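Local atomic coordinates of Two-component response regulator yesN (Fusobacterium nucleatum, PDB entry 3LSG), a protein that probably acts as a DNA-binding transcription regulator of a two-component signalling system, represented here by its C-terminal AraC-type helix-turn-helix domain. Residues R56-A60 / Q77-E81. Residues are numbered along the deposited sequence; the frame is centred on the assembly and turned at random.
Sequences RMEKA and QVGFE
The backbone oxygen of V78 lies against the side chain of R56, 3.1 Å from NE, yet the angle is too poor for a hydrogen bond; NE gives its proton instead to the carbonyl of Y15, outside both segments. R56 CD (3.1 Å) and CG (3.2 Å) also press on V78 O, and the positive charge nearby may favour this carbonyl. Extended from CG to NE, the arginine chain runs along the turn that follows helix 71-77, and its guanidinium group places one face over the carbonyl oxygen of G79, 3.8 Å from NH2. G79 has a positive phi (90°), a conformation glycine adopts readily, and its CA lies 4.1 Å from R56 NE. The pair illustrates that a close N–O approach is not by itself a hydrogen bond, since the angle decides. In this AraC-family DNA-binding domain the long helix 48-66 links two helix-turn-helix units, and, as in its relatives, the linker packs on the turn joining the two helices of one such motif, 71-77 and 83-94. Further along the contact, packing becomes apolar. V78 sends CG1 against the K59 chain, 3.7 Å from CG, and more loosely toward A60. M57, a selenomethionine, points its CB away from the turn, but bends at chi2 (-54°) and chi3 bring CE back to F80, 3.6 Å from CE2. R56 CD reaches the same ring atom at 4.0 Å, while F86 and Y93 of helix 83-94 also pack on M57.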
loop_
_atom_site.group_PDB
_atom_site.type_symbol
_atom_site.label_atom_id
_atom_site.label_comp_id
_atom_site.label_asym_id
_atom_site.label_seq_id
_atom_site.Cartn_x
_atom_site.Cartn_y
_atom_site.Cartn_z
ATOM N N ARG A 56 -12.306 -0.853 -2.353
ATOM C CA ARG A 56 -11.814 -0.420 -3.651
ATOM C C ARG A 56 -12.021 -1.459 -4.768
ATOM O O ARG A 56 -12.393 -1.096 -5.884
ATOM C CB ARG A 56 -10.338 -0.031 -3.544
ATOM C CG ARG A 56 -10.115 1.135 -2.575
ATOM C CD ARG A 56 -8.642 1.465 -2.383
ATOM N NE ARG A 56 -8.484 2.861 -1.961
ATOM C CZ ARG A 56 -7.377 3.356 -1.421
ATOM N NH1 ARG A 56 -6.318 2.576 -1.220
ATOM N NH2 ARG A 56 -7.330 4.632 -1.086
HETATM N N MSE A 57 -11.783 -2.732 -4.467
HETATM C CA MSE A 57 -11.995 -3.801 -5.443
HETATM C C MSE A 57 -13.477 -3.964 -5.799
HETATM O O MSE A 57 -13.840 -4.188 -6.958
HETATM C CB MSE A 57 -11.442 -5.135 -4.915
HETATM C CG MSE A 57 -9.916 -5.187 -4.763
HETATM SE SE MSE A 57 -8.920 -4.729 -6.387
HETATM C CE MSE A 57 -8.782 -2.788 -6.260
ATOM N N GLU A 58 -14.340 -3.863 -4.793
ATOM C CA GLU A 58 -15.763 -3.964 -5.045
ATOM C C GLU A 58 -16.241 -2.828 -5.945
ATOM O O GLU A 58 -17.036 -3.055 -6.848
ATOM C CB GLU A 58 -16.549 -4.056 -3.732
ATOM C CG GLU A 58 -16.320 -5.409 -3.040
ATOM C CD GLU A 58 -16.884 -5.514 -1.622
ATOM O OE1 GLU A 58 -17.262 -4.484 -1.017
ATOM O OE2 GLU A 58 -16.931 -6.651 -1.105
ATOM N N LYS A 59 -15.725 -1.621 -5.726
ATOM C CA LYS A 59 -16.058 -0.495 -6.591
ATOM C C LYS A 59 -15.460 -0.711 -7.991
ATOM O O LYS A 59 -16.094 -0.411 -8.988
ATOM C CB LYS A 59 -15.571 0.819 -5.983
ATOM C CG LYS A 59 -15.931 2.082 -6.761
ATOM C CD LYS A 59 -17.427 2.159 -7.050
ATOM C CE LYS A 59 -17.851 3.586 -7.435
ATOM N NZ LYS A 59 -19.317 3.695 -7.678
ATOM N N ALA A 60 -14.256 -1.273 -8.062
ATOM C CA ALA A 60 -13.632 -1.539 -9.352
ATOM C C ALA A 60 -14.505 -2.504 -10.145
ATOM O O ALA A 60 -14.774 -2.296 -11.330
ATOM C CB ALA A 60 -12.251 -2.109 -9.157
ATOM N N GLN A 77 -10.377 6.217 -9.997
ATOM C CA GLN A 77 -11.648 6.382 -9.306
ATOM C C GLN A 77 -11.789 5.515 -8.059
ATOM O O GLN A 77 -12.710 5.708 -7.270
ATOM C CB GLN A 77 -12.801 6.148 -10.280
ATOM C CG GLN A 77 -12.851 7.243 -11.324
ATOM C CD GLN A 77 -14.030 7.128 -12.253
ATOM O OE1 GLN A 77 -15.072 6.586 -11.891
ATOM N NE2 GLN A 77 -13.873 7.640 -13.467
ATOM N N VAL A 78 -10.890 4.556 -7.877
ATOM C CA VAL A 78 -10.944 3.727 -6.665
ATOM C C VAL A 78 -9.721 3.934 -5.781
ATOM O O VAL A 78 -9.398 3.103 -4.936
ATOM C CB VAL A 78 -11.182 2.225 -6.970
ATOM C CG1 VAL A 78 -12.431 2.080 -7.831
ATOM C CG2 VAL A 78 -9.972 1.614 -7.677
ATOM N N GLY A 79 -9.038 5.058 -5.978
ATOM C CA GLY A 79 -7.971 5.435 -5.072
ATOM C C GLY A 79 -6.572 4.934 -5.403
ATOM O O GLY A 79 -5.718 4.941 -4.527
ATOM N N PHE A 80 -6.330 4.520 -6.647
ATOM C CA PHE A 80 -4.994 4.063 -7.059
ATOM C C PHE A 80 -4.357 5.060 -8.016
ATOM O O PHE A 80 -4.923 5.337 -9.068
ATOM C CB PHE A 80 -5.075 2.716 -7.788
ATOM C CG PHE A 80 -5.239 1.544 -6.881
ATOM C CD1 PHE A 80 -4.138 0.790 -6.496
ATOM C CD2 PHE A 80 -6.496 1.179 -6.415
ATOM C CE1 PHE A 80 -4.295 -0.314 -5.658
ATOM C CE2 PHE A 80 -6.657 0.090 -5.591
ATOM C CZ PHE A 80 -5.554 -0.654 -5.198
ATOM N N GLU A 81 -3.171 5.571 -7.689
ATOM C CA GLU A 81 -2.507 6.470 -8.622
ATOM C C GLU A 81 -1.748 5.704 -9.702
ATOM O O GLU A 81 -1.450 6.248 -10.760
ATOM C CB GLU A 81 -1.619 7.521 -7.913
ATOM C CG GLU A 81 -1.051 7.135 -6.556
ATOM C CD GLU A 81 -0.377 8.324 -5.846
ATOM O OE1 GLU A 81 0.205 8.139 -4.742
ATOM O OE2 GLU A 81 -0.421 9.449 -6.401
#